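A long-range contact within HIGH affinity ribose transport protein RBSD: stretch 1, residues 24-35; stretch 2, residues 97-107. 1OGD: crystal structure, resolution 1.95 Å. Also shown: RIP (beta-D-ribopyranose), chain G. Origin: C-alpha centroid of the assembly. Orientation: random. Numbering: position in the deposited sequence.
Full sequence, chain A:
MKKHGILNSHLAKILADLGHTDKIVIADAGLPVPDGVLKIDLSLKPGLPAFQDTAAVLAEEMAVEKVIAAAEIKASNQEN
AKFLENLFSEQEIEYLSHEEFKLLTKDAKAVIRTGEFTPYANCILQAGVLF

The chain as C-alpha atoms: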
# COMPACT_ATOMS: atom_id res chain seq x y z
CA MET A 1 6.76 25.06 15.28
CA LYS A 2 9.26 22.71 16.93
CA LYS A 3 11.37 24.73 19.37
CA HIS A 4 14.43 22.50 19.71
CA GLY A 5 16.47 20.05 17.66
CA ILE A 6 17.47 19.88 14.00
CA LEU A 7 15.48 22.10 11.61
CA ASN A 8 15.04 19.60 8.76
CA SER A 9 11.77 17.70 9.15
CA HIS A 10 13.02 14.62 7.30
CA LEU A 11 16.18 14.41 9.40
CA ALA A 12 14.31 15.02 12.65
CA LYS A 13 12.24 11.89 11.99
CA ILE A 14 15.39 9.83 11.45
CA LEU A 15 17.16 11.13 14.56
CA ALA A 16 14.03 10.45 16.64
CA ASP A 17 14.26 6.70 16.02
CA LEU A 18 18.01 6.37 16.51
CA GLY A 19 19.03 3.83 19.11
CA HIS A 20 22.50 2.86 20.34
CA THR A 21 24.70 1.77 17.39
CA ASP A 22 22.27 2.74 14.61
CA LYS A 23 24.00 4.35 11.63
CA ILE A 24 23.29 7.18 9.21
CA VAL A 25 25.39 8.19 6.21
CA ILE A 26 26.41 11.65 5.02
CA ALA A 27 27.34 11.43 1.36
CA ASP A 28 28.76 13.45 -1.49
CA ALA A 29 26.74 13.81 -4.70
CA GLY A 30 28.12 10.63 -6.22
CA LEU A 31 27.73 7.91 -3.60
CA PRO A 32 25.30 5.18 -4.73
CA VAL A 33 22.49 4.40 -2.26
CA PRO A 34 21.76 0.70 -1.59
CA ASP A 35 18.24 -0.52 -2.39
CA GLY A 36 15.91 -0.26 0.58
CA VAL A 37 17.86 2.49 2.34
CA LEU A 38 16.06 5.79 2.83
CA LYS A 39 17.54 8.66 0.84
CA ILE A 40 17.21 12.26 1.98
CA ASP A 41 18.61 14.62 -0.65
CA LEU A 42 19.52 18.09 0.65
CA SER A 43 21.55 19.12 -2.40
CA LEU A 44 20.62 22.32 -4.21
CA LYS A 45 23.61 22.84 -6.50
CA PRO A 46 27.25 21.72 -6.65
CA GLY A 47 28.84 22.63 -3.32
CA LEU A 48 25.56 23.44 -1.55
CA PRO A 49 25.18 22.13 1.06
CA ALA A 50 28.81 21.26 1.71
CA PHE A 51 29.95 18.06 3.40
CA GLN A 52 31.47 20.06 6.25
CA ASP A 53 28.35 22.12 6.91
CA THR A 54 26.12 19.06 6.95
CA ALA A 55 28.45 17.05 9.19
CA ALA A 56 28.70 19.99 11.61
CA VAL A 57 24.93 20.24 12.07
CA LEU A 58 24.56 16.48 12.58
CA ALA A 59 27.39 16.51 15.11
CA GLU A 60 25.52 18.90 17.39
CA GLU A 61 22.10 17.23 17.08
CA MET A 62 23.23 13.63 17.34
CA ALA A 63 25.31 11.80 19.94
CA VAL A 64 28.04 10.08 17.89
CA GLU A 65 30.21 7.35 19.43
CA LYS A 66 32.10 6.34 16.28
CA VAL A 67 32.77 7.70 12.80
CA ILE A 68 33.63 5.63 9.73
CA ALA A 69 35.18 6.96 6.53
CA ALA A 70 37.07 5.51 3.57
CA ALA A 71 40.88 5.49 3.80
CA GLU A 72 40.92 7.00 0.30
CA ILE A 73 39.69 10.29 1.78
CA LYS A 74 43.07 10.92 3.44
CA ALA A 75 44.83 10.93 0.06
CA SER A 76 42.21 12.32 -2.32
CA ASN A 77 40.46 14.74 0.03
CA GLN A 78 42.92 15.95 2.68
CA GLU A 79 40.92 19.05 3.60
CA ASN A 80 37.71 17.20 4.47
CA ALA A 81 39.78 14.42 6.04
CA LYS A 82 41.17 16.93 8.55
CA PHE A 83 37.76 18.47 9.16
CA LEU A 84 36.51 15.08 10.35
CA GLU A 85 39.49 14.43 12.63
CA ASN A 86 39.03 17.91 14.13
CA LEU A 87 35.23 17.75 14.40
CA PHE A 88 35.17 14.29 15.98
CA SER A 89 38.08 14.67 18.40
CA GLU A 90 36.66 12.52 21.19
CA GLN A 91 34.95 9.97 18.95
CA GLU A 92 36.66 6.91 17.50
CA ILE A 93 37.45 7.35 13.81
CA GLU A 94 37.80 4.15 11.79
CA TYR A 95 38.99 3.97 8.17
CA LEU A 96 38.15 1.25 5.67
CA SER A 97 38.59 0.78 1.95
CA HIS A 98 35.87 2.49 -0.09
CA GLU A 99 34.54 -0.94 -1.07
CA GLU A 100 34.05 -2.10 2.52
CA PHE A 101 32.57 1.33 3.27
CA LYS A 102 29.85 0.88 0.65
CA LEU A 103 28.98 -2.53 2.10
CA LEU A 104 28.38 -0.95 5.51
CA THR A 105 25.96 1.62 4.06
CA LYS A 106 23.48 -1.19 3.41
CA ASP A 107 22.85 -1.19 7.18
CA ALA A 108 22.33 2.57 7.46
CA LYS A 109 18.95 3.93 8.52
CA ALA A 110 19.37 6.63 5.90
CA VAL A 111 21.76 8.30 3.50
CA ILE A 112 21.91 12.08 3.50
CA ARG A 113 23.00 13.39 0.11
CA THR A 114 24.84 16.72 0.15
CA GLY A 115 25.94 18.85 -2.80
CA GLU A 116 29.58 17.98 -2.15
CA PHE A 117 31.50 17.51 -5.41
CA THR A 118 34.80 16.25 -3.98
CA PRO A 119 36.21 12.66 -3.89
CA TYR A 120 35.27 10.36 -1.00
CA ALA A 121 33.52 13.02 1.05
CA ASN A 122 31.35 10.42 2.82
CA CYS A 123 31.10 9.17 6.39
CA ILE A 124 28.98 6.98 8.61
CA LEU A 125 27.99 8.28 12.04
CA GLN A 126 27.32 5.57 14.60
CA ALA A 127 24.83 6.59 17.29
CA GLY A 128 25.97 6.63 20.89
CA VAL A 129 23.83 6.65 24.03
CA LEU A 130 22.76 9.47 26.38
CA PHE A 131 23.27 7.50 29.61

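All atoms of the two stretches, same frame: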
# COMPACT_ATOMS: atom_id res chain seq x y z
N ILE A 24 23.82 6.34 10.27
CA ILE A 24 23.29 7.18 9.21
C ILE A 24 24.51 7.53 8.37
O ILE A 24 25.64 7.50 8.86
CB ILE A 24 22.61 8.47 9.72
CG1 ILE A 24 23.62 9.38 10.42
CG2 ILE A 24 21.45 8.13 10.64
CD1 ILE A 24 23.04 10.73 10.77
N VAL A 25 24.29 7.86 7.10
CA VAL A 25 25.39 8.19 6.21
C VAL A 25 25.26 9.60 5.66
O VAL A 25 24.17 10.05 5.33
CB VAL A 25 25.43 7.20 5.01
CG1 VAL A 25 26.62 7.51 4.10
CG2 VAL A 25 25.52 5.76 5.53
N ILE A 26 26.38 10.32 5.60
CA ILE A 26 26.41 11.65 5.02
C ILE A 26 27.21 11.39 3.76
O ILE A 26 28.33 10.88 3.83
CB ILE A 26 27.15 12.67 5.91
CG1 ILE A 26 26.41 12.83 7.24
CG2 ILE A 26 27.19 14.02 5.20
CD1 ILE A 26 27.16 13.66 8.27
N ALA A 27 26.66 11.73 2.61
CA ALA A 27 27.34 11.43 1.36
C ALA A 27 27.55 12.59 0.42
O ALA A 27 26.87 13.61 0.51
CB ALA A 27 26.57 10.33 0.63
N ASP A 28 28.52 12.44 -0.48
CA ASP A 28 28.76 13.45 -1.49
C ASP A 28 27.74 13.15 -2.59
O ASP A 28 26.99 12.18 -2.48
CB ASP A 28 30.21 13.40 -2.01
CG ASP A 28 30.61 12.04 -2.59
OD1 ASP A 28 31.74 11.60 -2.29
OD2 ASP A 28 29.82 11.43 -3.35
N ALA A 29 27.71 13.98 -3.63
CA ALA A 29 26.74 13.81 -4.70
C ALA A 29 26.87 12.55 -5.56
O ALA A 29 25.97 12.25 -6.36
CB ALA A 29 26.76 15.05 -5.60
N GLY A 30 27.95 11.80 -5.39
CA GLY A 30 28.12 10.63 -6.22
C GLY A 30 27.91 9.27 -5.59
O GLY A 30 27.75 8.29 -6.30
N LEU A 31 27.89 9.19 -4.26
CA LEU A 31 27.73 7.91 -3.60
C LEU A 31 26.43 7.19 -3.96
O LEU A 31 25.34 7.76 -3.89
CB LEU A 31 27.77 8.09 -2.08
CG LEU A 31 27.84 6.77 -1.31
CD1 LEU A 31 29.25 6.20 -1.44
CD2 LEU A 31 27.50 7.00 0.16
N PRO A 32 26.52 5.91 -4.38
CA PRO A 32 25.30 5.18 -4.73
C PRO A 32 24.60 4.79 -3.42
O PRO A 32 25.25 4.53 -2.41
CB PRO A 32 25.84 3.97 -5.48
CG PRO A 32 27.14 3.70 -4.77
CD PRO A 32 27.72 5.10 -4.64
N VAL A 33 23.27 4.77 -3.44
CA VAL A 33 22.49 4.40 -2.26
C VAL A 33 21.93 2.99 -2.43
O VAL A 33 21.21 2.70 -3.39
CB VAL A 33 21.31 5.39 -2.06
CG1 VAL A 33 20.47 4.97 -0.85
CG2 VAL A 33 21.83 6.80 -1.87
N PRO A 34 22.26 2.08 -1.50
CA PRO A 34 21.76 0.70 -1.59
C PRO A 34 20.24 0.66 -1.67
O PRO A 34 19.56 1.56 -1.17
CB PRO A 34 22.29 0.05 -0.31
CG PRO A 34 23.54 0.86 -0.00
CD PRO A 34 23.09 2.26 -0.30
N ASP A 35 19.69 -0.39 -2.29
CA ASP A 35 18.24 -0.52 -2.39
C ASP A 35 17.68 -0.70 -0.99
O ASP A 35 18.31 -1.35 -0.15
CB ASP A 35 17.87 -1.74 -3.24
CG ASP A 35 18.26 -1.58 -4.69
OD1 ASP A 35 17.78 -0.62 -5.34
OD2 ASP A 35 19.05 -2.41 -5.18
N SER A 97 38.46 0.56 3.38
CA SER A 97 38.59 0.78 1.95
C SER A 97 37.21 1.26 1.51
O SER A 97 36.21 0.97 2.17
CB SER A 97 38.95 -0.52 1.22
OG SER A 97 37.93 -1.49 1.38
N HIS A 98 37.15 1.99 0.40
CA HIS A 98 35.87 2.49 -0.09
C HIS A 98 34.88 1.36 -0.35
O HIS A 98 33.68 1.52 -0.17
CB HIS A 98 36.08 3.30 -1.37
CG HIS A 98 34.83 3.97 -1.86
ND1 HIS A 98 34.21 4.98 -1.17
CD2 HIS A 98 34.09 3.77 -2.97
CE1 HIS A 98 33.14 5.38 -1.83
NE2 HIS A 98 33.04 4.65 -2.93
N GLU A 99 35.39 0.21 -0.78
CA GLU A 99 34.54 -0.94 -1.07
C GLU A 99 33.86 -1.47 0.19
O GLU A 99 32.66 -1.74 0.18
CB GLU A 99 35.35 -2.06 -1.73
CG GLU A 99 35.83 -1.72 -3.13
CD GLU A 99 34.69 -1.29 -4.04
OE1 GLU A 99 33.73 -2.07 -4.21
OE2 GLU A 99 34.76 -0.17 -4.59
N GLU A 100 34.62 -1.62 1.27
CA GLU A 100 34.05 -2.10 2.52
C GLU A 100 33.06 -1.06 3.02
O GLU A 100 32.00 -1.40 3.55
CB GLU A 100 35.14 -2.29 3.57
CG GLU A 100 36.23 -3.27 3.19
CD GLU A 100 37.27 -3.41 4.28
OE1 GLU A 100 36.93 -3.95 5.36
OE2 GLU A 100 38.43 -2.96 4.08
N PHE A 101 33.41 0.21 2.85
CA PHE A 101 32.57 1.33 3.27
C PHE A 101 31.18 1.19 2.67
O PHE A 101 30.17 1.24 3.38
CB PHE A 101 33.19 2.65 2.83
CG PHE A 101 32.42 3.87 3.27
CD1 PHE A 101 32.57 4.37 4.55
CD2 PHE A 101 31.54 4.50 2.40
CE1 PHE A 101 31.86 5.50 4.96
CE2 PHE A 101 30.83 5.62 2.80
CZ PHE A 101 30.99 6.12 4.08
N LYS A 102 31.12 1.02 1.35
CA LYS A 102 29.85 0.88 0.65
C LYS A 102 29.02 -0.28 1.18
O LYS A 102 27.79 -0.20 1.25
CB LYS A 102 30.09 0.73 -0.86
CG LYS A 102 30.12 2.06 -1.59
CD LYS A 102 31.12 2.08 -2.73
CE LYS A 102 30.79 1.08 -3.82
NZ LYS A 102 31.83 1.14 -4.88
N LEU A 103 29.68 -1.37 1.57
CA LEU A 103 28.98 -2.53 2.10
C LEU A 103 28.28 -2.17 3.41
O LEU A 103 27.15 -2.60 3.66
CB LEU A 103 29.96 -3.68 2.36
CG LEU A 103 30.61 -4.31 1.13
CD1 LEU A 103 31.56 -5.42 1.58
CD2 LEU A 103 29.53 -4.87 0.20
N LEU A 104 28.94 -1.37 4.23
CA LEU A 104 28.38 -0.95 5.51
C LEU A 104 27.16 -0.04 5.36
O LEU A 104 26.29 -0.03 6.22
CB LEU A 104 29.44 -0.23 6.35
CG LEU A 104 30.39 -1.10 7.18
CD1 LEU A 104 31.07 -2.13 6.28
CD2 LEU A 104 31.43 -0.20 7.85
N THR A 105 27.09 0.71 4.27
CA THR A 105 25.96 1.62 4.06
C THR A 105 24.64 0.88 3.88
O THR A 105 23.57 1.49 4.00
CB THR A 105 26.17 2.55 2.84
OG1 THR A 105 26.19 1.77 1.64
CG2 THR A 105 27.48 3.32 2.98
N LYS A 106 24.69 -0.41 3.60
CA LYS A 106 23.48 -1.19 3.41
C LYS A 106 22.72 -1.33 4.74
O LYS A 106 21.54 -1.64 4.76
CB LYS A 106 23.82 -2.58 2.85
CG LYS A 106 24.56 -2.53 1.52
CD LYS A 106 25.02 -3.90 1.04
CE LYS A 106 23.84 -4.83 0.78
NZ LYS A 106 24.30 -6.16 0.30
N ASP A 107 23.43 -1.09 5.84
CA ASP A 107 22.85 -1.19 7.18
C ASP A 107 22.40 0.16 7.74
O ASP A 107 21.80 0.21 8.81
CB ASP A 107 23.84 -1.83 8.15
CG ASP A 107 24.01 -3.31 7.91
OD1 ASP A 107 22.98 -4.01 7.89
OD2 ASP A 107 25.16 -3.76 7.75
C1 RIP G . 31.30 7.44 -5.35
C2 RIP G . 31.50 8.59 -4.39
C3 RIP G . 32.96 8.67 -3.98
C4 RIP G . 33.93 8.73 -5.16
C5 RIP G . 33.65 7.53 -6.06
O1 RIP G . 31.44 6.20 -4.69
O2 RIP G . 31.09 9.77 -5.06
O3 RIP G . 33.17 9.75 -3.11
O4 RIP G . 33.74 9.91 -5.91
O5 RIP G . 32.26 7.45 -6.44
O HOH W 1 26.93 2.83 -0.99

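The strand that opens stretch 1 alternates its side chains: I24 and I26 point away from stretch 2, while V25 points toward it and sets V25 CG2 4.0 Å from T105 CG2, a buried methyl-to-methyl contact. D28 faces the sugar instead. D28 OD1 accepts a very short 2.5 Å hydrogen bond from RIP O3, and D28 OD2 accepts one from RIP O2 at 2.7 Å, while also receiving G30 N at 2.8 Å, so one carboxylate oxygen, OD2, bonds both the sugar and the backbone two residues on. At G30 the absence of a side chain matters, because a CB in ideal position would lie 2.5 Å from RIP O2.

L31 leaves its backbone sideways, but its tip reaches the helix. L31 CD1 lies 4.0 Å from H98 CE1 and 4.2 Å from K102 CG; the closest approach to the F101 ring is at its edge, L31 CD2 to F101 CE2 at 4.5 Å. H98, thus packed, also hydrogen-bonds RIP O1 through H98 NE2 at 2.8 Å, so both stretches hold the ligand.

No direct hydrogen bond crosses the contact; a water does the polar work, its oxygen donating to P32 O at 2.8 Å and to T105 OG1 at 2.9 Å. T105 OG1 donates in turn to K102 O at 2.6 Å. P34 closes the contact, P34 CG lying 3.2 Å from T105 OG1 and 3.9 Å from K106 CG.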